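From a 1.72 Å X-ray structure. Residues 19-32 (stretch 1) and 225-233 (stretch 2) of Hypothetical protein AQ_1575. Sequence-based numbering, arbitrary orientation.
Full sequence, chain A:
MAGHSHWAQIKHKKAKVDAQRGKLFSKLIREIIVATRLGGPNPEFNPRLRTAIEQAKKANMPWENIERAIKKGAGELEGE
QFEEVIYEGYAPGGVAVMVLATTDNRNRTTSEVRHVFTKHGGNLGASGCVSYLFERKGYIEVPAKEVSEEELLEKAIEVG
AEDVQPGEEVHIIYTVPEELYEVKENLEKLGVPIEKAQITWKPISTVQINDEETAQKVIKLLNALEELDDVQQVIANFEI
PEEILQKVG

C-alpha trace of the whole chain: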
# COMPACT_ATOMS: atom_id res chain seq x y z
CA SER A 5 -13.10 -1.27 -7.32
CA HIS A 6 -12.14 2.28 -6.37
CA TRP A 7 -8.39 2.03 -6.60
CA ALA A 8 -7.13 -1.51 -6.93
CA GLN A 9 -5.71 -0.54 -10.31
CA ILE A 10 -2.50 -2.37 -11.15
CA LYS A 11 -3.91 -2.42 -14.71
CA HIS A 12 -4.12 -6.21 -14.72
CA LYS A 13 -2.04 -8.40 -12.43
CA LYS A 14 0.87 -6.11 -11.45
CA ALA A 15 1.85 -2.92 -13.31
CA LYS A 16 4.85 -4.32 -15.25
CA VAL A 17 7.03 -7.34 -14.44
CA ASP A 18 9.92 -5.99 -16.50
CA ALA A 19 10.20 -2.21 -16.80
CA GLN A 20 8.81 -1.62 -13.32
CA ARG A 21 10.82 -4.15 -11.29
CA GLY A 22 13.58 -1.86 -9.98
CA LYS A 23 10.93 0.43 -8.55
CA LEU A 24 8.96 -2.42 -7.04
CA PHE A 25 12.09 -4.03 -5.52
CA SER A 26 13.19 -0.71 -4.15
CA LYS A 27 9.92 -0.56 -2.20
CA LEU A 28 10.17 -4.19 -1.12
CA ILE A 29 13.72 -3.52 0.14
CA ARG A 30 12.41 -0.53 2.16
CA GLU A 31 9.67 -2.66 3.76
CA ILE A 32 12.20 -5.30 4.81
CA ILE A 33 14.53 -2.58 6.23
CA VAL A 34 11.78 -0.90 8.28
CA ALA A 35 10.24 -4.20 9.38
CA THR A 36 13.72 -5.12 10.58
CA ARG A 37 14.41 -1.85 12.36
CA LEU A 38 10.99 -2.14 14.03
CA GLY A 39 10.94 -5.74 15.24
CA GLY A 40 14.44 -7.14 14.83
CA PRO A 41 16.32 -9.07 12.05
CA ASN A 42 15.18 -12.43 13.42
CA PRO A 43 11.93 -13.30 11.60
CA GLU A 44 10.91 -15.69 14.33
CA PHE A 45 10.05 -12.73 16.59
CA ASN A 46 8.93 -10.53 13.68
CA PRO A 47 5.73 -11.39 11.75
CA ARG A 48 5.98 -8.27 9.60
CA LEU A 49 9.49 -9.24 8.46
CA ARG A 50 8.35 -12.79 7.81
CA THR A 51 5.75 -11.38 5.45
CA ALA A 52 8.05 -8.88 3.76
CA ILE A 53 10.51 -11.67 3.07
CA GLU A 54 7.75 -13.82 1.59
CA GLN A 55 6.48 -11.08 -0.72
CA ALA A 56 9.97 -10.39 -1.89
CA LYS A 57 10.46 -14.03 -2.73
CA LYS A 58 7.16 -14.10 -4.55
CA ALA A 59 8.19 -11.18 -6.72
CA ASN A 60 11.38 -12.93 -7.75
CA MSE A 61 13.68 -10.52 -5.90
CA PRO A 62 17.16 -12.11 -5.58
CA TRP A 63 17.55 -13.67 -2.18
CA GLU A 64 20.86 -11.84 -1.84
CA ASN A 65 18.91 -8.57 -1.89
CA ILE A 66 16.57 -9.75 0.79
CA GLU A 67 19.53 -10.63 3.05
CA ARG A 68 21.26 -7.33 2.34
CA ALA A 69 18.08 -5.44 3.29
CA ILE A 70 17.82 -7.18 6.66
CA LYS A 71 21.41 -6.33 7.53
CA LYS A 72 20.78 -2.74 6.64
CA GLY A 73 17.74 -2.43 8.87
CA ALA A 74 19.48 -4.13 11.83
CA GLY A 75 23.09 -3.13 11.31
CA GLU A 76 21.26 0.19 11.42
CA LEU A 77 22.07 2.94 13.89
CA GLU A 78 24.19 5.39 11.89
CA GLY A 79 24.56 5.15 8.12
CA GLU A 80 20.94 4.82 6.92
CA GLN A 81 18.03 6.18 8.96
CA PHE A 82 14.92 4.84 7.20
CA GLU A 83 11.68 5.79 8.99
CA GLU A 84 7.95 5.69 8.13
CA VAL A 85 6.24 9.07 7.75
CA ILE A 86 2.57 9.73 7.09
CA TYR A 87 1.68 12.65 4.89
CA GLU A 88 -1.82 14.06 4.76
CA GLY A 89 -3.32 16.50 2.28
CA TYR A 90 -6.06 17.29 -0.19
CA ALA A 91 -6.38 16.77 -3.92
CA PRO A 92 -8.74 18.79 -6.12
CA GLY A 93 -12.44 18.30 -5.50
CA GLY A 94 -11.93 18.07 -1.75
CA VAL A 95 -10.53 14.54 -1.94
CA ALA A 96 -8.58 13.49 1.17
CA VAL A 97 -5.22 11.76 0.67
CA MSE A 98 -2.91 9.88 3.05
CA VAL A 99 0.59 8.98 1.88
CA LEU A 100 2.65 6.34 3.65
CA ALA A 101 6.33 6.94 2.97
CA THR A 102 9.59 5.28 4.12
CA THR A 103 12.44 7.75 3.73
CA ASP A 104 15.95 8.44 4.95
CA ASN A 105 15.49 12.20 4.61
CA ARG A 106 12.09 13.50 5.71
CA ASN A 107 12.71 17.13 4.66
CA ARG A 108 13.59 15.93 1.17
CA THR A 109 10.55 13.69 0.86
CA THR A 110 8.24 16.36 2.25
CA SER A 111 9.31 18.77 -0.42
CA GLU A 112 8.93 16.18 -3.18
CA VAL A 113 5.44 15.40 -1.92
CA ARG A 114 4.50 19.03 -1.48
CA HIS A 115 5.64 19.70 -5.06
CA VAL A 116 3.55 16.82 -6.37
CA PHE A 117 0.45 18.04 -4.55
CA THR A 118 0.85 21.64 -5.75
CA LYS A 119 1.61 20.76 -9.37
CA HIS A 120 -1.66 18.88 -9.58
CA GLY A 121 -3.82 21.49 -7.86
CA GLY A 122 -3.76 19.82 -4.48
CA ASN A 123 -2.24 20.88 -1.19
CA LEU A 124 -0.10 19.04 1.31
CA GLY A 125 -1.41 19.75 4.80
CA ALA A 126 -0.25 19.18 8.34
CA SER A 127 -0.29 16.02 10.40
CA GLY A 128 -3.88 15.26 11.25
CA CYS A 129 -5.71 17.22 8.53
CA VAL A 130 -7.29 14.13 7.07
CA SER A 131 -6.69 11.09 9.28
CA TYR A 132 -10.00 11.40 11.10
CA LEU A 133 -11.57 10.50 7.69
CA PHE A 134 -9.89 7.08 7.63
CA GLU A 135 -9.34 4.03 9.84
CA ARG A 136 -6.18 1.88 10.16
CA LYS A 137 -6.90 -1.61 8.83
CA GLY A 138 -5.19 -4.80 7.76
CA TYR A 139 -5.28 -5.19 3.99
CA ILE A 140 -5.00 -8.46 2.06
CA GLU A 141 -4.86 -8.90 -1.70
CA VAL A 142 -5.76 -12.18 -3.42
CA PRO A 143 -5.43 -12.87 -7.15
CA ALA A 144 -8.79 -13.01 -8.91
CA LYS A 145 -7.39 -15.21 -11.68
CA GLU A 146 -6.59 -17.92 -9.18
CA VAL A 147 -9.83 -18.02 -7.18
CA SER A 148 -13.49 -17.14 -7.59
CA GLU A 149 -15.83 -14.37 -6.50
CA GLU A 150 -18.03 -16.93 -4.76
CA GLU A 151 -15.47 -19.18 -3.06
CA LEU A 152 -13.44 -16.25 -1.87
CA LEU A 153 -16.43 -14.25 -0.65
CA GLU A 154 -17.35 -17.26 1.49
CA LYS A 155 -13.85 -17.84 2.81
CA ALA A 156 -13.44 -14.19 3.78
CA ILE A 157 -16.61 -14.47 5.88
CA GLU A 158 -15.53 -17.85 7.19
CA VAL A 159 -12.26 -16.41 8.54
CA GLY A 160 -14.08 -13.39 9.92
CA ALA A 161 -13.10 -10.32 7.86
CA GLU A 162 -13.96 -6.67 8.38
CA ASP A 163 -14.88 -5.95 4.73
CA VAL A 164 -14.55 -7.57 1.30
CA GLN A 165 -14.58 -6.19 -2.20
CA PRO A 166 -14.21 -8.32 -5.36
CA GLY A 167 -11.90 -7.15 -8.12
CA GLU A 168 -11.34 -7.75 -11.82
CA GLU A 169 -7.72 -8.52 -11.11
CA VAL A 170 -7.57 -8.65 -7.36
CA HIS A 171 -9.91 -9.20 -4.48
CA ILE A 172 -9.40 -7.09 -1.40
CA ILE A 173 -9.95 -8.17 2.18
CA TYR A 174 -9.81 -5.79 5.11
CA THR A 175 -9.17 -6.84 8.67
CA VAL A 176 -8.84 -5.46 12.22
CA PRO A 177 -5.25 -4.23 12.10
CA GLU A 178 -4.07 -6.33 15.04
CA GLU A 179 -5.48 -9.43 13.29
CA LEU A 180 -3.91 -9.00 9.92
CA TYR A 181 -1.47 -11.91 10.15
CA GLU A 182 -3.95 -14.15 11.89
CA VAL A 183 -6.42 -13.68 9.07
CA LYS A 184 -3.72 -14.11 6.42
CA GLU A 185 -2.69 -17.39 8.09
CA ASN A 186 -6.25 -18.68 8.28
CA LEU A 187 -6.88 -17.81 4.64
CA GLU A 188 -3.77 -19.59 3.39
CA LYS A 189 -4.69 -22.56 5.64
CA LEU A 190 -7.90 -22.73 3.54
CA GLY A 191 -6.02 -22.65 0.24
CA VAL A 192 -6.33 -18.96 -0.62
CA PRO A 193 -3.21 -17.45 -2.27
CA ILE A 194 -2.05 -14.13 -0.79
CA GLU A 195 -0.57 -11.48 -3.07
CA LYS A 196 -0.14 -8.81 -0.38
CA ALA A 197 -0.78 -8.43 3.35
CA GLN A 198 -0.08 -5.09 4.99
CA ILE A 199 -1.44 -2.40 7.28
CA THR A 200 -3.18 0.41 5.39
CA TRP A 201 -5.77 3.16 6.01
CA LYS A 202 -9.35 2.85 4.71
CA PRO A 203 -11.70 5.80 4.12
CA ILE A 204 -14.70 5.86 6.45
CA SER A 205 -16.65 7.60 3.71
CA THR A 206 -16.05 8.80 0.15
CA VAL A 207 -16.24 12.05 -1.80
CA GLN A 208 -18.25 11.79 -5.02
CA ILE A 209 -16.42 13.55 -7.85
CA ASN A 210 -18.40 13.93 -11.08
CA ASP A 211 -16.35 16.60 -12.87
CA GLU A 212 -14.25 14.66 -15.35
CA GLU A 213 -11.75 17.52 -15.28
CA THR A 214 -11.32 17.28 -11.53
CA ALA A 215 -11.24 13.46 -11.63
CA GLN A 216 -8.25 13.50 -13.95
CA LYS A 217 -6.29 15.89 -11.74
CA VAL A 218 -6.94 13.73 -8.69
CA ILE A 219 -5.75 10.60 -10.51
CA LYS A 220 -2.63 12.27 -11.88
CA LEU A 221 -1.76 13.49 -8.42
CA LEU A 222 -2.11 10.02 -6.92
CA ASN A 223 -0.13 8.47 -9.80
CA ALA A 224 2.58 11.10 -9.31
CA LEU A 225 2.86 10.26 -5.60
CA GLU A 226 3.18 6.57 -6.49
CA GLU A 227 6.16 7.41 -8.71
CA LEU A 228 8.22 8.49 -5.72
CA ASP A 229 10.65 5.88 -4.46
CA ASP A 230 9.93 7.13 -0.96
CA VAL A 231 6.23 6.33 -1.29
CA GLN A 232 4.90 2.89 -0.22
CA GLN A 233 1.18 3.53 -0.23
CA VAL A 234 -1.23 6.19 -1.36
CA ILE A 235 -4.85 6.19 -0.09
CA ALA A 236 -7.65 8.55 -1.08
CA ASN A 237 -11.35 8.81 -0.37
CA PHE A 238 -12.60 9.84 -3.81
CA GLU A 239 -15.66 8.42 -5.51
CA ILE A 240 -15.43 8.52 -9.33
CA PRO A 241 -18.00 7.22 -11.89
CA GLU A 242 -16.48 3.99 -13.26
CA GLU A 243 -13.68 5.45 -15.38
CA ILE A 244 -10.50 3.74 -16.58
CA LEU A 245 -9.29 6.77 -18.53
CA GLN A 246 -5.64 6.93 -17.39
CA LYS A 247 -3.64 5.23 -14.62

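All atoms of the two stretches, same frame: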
# COMPACT_ATOMS: atom_id res chain seq x y z
N ALA A 19 9.71 -3.58 -16.84
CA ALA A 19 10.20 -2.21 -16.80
C ALA A 19 10.11 -1.66 -15.38
O ALA A 19 10.95 -0.88 -14.96
CB ALA A 19 9.39 -1.35 -17.74
N GLN A 20 9.08 -2.09 -14.67
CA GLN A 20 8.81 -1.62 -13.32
C GLN A 20 9.45 -2.35 -12.14
O GLN A 20 9.22 -1.96 -11.00
CB GLN A 20 7.29 -1.60 -13.11
CG GLN A 20 6.56 -0.49 -13.86
CD GLN A 20 6.89 0.88 -13.30
OE1 GLN A 20 8.04 1.33 -13.36
NE2 GLN A 20 5.89 1.54 -12.74
N ARG A 21 10.26 -3.38 -12.39
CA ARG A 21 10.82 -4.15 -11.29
C ARG A 21 11.77 -3.44 -10.33
O ARG A 21 11.71 -3.70 -9.13
CB ARG A 21 11.48 -5.44 -11.81
CG ARG A 21 11.94 -5.41 -13.26
CD ARG A 21 12.29 -6.84 -13.70
NE ARG A 21 12.69 -6.93 -15.10
CZ ARG A 21 13.70 -6.24 -15.65
NH1 ARG A 21 14.40 -5.39 -14.91
NH2 ARG A 21 13.99 -6.39 -16.93
N GLY A 22 12.64 -2.57 -10.84
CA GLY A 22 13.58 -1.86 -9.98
C GLY A 22 12.79 -1.06 -8.96
O GLY A 22 13.09 -1.05 -7.76
N LYS A 23 11.77 -0.37 -9.43
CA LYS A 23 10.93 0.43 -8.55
C LYS A 23 10.22 -0.41 -7.51
O LYS A 23 10.18 -0.06 -6.30
CB LYS A 23 9.91 1.21 -9.39
CG LYS A 23 10.40 2.59 -9.82
CD LYS A 23 9.98 2.93 -11.24
CE LYS A 23 10.88 2.21 -12.22
NZ LYS A 23 10.43 2.22 -13.64
N LEU A 24 9.66 -1.53 -7.95
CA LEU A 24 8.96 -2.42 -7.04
C LEU A 24 9.95 -2.99 -5.99
O LEU A 24 9.68 -2.99 -4.77
CB LEU A 24 8.35 -3.57 -7.81
CG LEU A 24 7.65 -4.62 -6.97
CD1 LEU A 24 6.33 -4.06 -6.50
CD2 LEU A 24 7.50 -5.94 -7.75
N PHE A 25 11.09 -3.47 -6.45
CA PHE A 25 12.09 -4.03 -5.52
C PHE A 25 12.61 -3.00 -4.55
O PHE A 25 12.95 -3.32 -3.40
CB PHE A 25 13.25 -4.62 -6.30
CG PHE A 25 12.89 -5.86 -7.07
CD1 PHE A 25 13.82 -6.47 -7.92
CD2 PHE A 25 11.65 -6.46 -6.89
CE1 PHE A 25 13.49 -7.69 -8.57
CE2 PHE A 25 11.32 -7.66 -7.53
CZ PHE A 25 12.24 -8.27 -8.37
N SER A 26 12.71 -1.77 -5.02
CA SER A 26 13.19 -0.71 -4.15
C SER A 26 12.23 -0.60 -2.97
O SER A 26 12.66 -0.49 -1.82
CB SER A 26 13.31 0.59 -4.93
OG SER A 26 13.66 1.65 -4.06
N LYS A 27 10.93 -0.65 -3.24
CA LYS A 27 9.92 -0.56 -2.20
C LYS A 27 9.91 -1.83 -1.35
O LYS A 27 9.71 -1.76 -0.13
CB LYS A 27 8.55 -0.27 -2.85
CG LYS A 27 8.57 1.13 -3.51
CD LYS A 27 7.27 1.60 -4.17
CE LYS A 27 7.41 3.09 -4.61
NZ LYS A 27 6.15 3.64 -5.15
N LEU A 28 10.16 -2.99 -1.95
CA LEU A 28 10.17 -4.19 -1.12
C LEU A 28 11.38 -4.16 -0.17
O LEU A 28 11.29 -4.63 0.97
CB LEU A 28 10.18 -5.44 -1.97
CG LEU A 28 8.79 -5.86 -2.49
CD1 LEU A 28 7.99 -6.47 -1.36
CD2 LEU A 28 8.04 -4.68 -3.05
N ILE A 29 12.49 -3.64 -0.66
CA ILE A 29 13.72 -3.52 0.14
C ILE A 29 13.42 -2.61 1.34
O ILE A 29 13.81 -2.92 2.49
CB ILE A 29 14.84 -2.92 -0.72
CG1 ILE A 29 15.30 -3.97 -1.75
CG2 ILE A 29 15.97 -2.43 0.19
CD1 ILE A 29 16.38 -3.51 -2.68
N ARG A 30 12.76 -1.47 1.09
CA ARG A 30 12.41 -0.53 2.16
C ARG A 30 11.57 -1.20 3.24
O ARG A 30 11.81 -1.02 4.43
CB ARG A 30 11.60 0.64 1.61
CG ARG A 30 12.25 1.98 1.71
CD ARG A 30 13.41 2.05 0.81
NE ARG A 30 13.69 3.43 0.46
CZ ARG A 30 13.46 3.97 -0.73
NH1 ARG A 30 12.95 3.22 -1.70
NH2 ARG A 30 13.73 5.25 -0.95
N GLU A 31 10.55 -1.96 2.82
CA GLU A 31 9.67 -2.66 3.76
C GLU A 31 10.45 -3.64 4.62
O GLU A 31 10.22 -3.74 5.85
CB GLU A 31 8.53 -3.34 2.99
CG GLU A 31 7.60 -4.23 3.81
CD GLU A 31 6.86 -3.55 4.99
OE1 GLU A 31 6.30 -4.31 5.81
OE2 GLU A 31 6.78 -2.30 5.11
N ILE A 32 11.40 -4.35 4.03
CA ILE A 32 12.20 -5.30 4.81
C ILE A 32 13.08 -4.53 5.82
O ILE A 32 13.24 -4.96 6.98
CB ILE A 32 13.06 -6.13 3.86
CG1 ILE A 32 12.15 -7.14 3.15
CG2 ILE A 32 14.15 -6.93 4.64
CD1 ILE A 32 12.89 -7.89 2.06
N LEU A 225 2.33 10.64 -6.92
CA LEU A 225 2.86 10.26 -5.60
C LEU A 225 3.42 8.83 -5.63
O LEU A 225 4.43 8.53 -4.99
CB LEU A 225 1.77 10.36 -4.54
CG LEU A 225 1.29 11.80 -4.28
CD1 LEU A 225 -0.04 11.75 -3.54
CD2 LEU A 225 2.36 12.56 -3.47
N GLU A 226 2.76 7.96 -6.38
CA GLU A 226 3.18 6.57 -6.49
C GLU A 226 4.55 6.47 -7.16
O GLU A 226 5.32 5.54 -6.91
CB GLU A 226 2.14 5.78 -7.31
CG GLU A 226 2.38 4.28 -7.31
CD GLU A 226 2.21 3.67 -5.94
OE1 GLU A 226 1.06 3.66 -5.44
OE2 GLU A 226 3.22 3.22 -5.36
N GLU A 227 4.88 7.44 -8.01
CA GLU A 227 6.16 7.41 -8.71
C GLU A 227 7.36 7.80 -7.87
O GLU A 227 8.49 7.82 -8.37
CB GLU A 227 6.09 8.26 -9.98
CG GLU A 227 5.20 7.64 -11.05
CD GLU A 227 5.65 6.24 -11.45
OE1 GLU A 227 6.77 6.11 -11.99
OE2 GLU A 227 4.89 5.28 -11.22
N LEU A 228 7.13 8.13 -6.60
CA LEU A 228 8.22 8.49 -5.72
C LEU A 228 8.69 7.22 -5.04
O LEU A 228 7.88 6.41 -4.52
CB LEU A 228 7.76 9.51 -4.67
CG LEU A 228 7.18 10.82 -5.22
CD1 LEU A 228 6.77 11.73 -4.06
CD2 LEU A 228 8.19 11.50 -6.12
N ASP A 229 10.00 7.02 -5.08
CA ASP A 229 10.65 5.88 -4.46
C ASP A 229 10.34 5.87 -2.98
O ASP A 229 10.23 4.83 -2.37
CB ASP A 229 12.17 5.98 -4.63
CG ASP A 229 12.66 5.43 -5.95
OD1 ASP A 229 13.81 5.73 -6.31
OD2 ASP A 229 11.89 4.69 -6.62
N ASP A 230 10.20 7.05 -2.40
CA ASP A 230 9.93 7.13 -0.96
C ASP A 230 8.50 6.72 -0.62
O ASP A 230 8.17 6.47 0.53
CB ASP A 230 10.15 8.56 -0.44
CG ASP A 230 11.61 9.02 -0.49
OD1 ASP A 230 12.52 8.17 -0.42
OD2 ASP A 230 11.84 10.25 -0.57
N VAL A 231 7.61 6.67 -1.62
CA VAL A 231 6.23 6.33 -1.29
C VAL A 231 5.91 4.83 -1.36
O VAL A 231 6.23 4.18 -2.34
CB VAL A 231 5.22 7.10 -2.25
CG1 VAL A 231 3.80 6.74 -1.88
CG2 VAL A 231 5.44 8.63 -2.15
N GLN A 232 5.29 4.30 -0.30
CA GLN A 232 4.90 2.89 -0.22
C GLN A 232 3.42 2.73 -0.56
O GLN A 232 3.02 1.79 -1.27
CB GLN A 232 5.08 2.31 1.20
CG GLN A 232 6.52 2.14 1.70
CD GLN A 232 7.22 0.88 1.19
OE1 GLN A 232 6.70 -0.25 1.27
NE2 GLN A 232 8.41 1.08 0.67
N GLN A 233 2.61 3.61 -0.01
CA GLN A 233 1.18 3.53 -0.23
C GLN A 233 0.52 4.86 -0.36
O GLN A 233 0.86 5.80 0.32
CB GLN A 233 0.48 2.83 0.92
CG GLN A 233 0.83 1.35 1.15
CD GLN A 233 -0.04 0.77 2.26
OE1 GLN A 233 0.46 0.27 3.28
NE2 GLN A 233 -1.34 0.86 2.07
O HOH W 1 5.96 3.02 -10.68

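Residues 21-32 form a helix that runs on beyond the stretch, held by regular i to i+4 backbone hydrogen bonds from L24 N to Q20 O through I32 N to L28 O. Stretch 2 begins with the last two residues of another helix, L225 and E226, and reverses through a type I beta turn from L228 to V231, closed by V231 N to L228 O at 2.9 Å. Although about 200 residues separate them in sequence, the two segments come together along one side of the first helix, with K23 CA 6.8 Å from D229 CA and K27 CA 6.4 Å from Q232 CA. Together they bury 503 Å², and K27 is the residue most covered.

The central interaction is the capture of the K27 ammonium by the backbone of stretch 2. K27 points its CA-to-CB bond toward the other segment, and with chi1 in m and the remaining chi angles in t, the extended chain delivers NZ to the carbonyls of E226 and L228, where the helix gives way to the turn. NZ donates to E226 O at 2.7 Å and, weakly, to L228 O at 3.3 Å. The positive charge suits these carbonyl dipoles.

Two salt bridges add formal charge pairing. The same K27 NZ lies 3.0 Å from E226 OE2 in a hydrogen-bonded ion pair, so E226 engages the lysine through both its main chain and its carboxylate. One turn further along, R30 NH2 is 3.2 Å from D230 OD1. The CA-to-CB bond of D230 points away from the helix, yet its carboxylate end comes nearer and meets the guanidinium obliquely.

A neutral hydrogen bond joins the segments at Q232, whose NE2 donates to K27 O at 3.2 Å with a nearly linear angle of 164°. K27 O also accepts the helical bond from E31 N at 3.1 Å, so the glutamine adds a second donor without displacing the first. The Q232 amide also packs against aliphatic carbon, with NE2 3.4 Å from R30 CB and OE1 4.0 Å from E31 CB.

Near the start of the helix the contact is looser and partly solvent-mediated. Q20 NE2 and E227 OE2 are 4.2 Å apart, and a water bridges them, accepting from Q20 NE2 at 2.5 Å and donating to E227 OE2 at 2.6 Å. Q20 OE1 accepts from K23 NZ at 2.6 Å, while K23 CG reaches only van der Waals range of D229 OD2, at 4.1 Å.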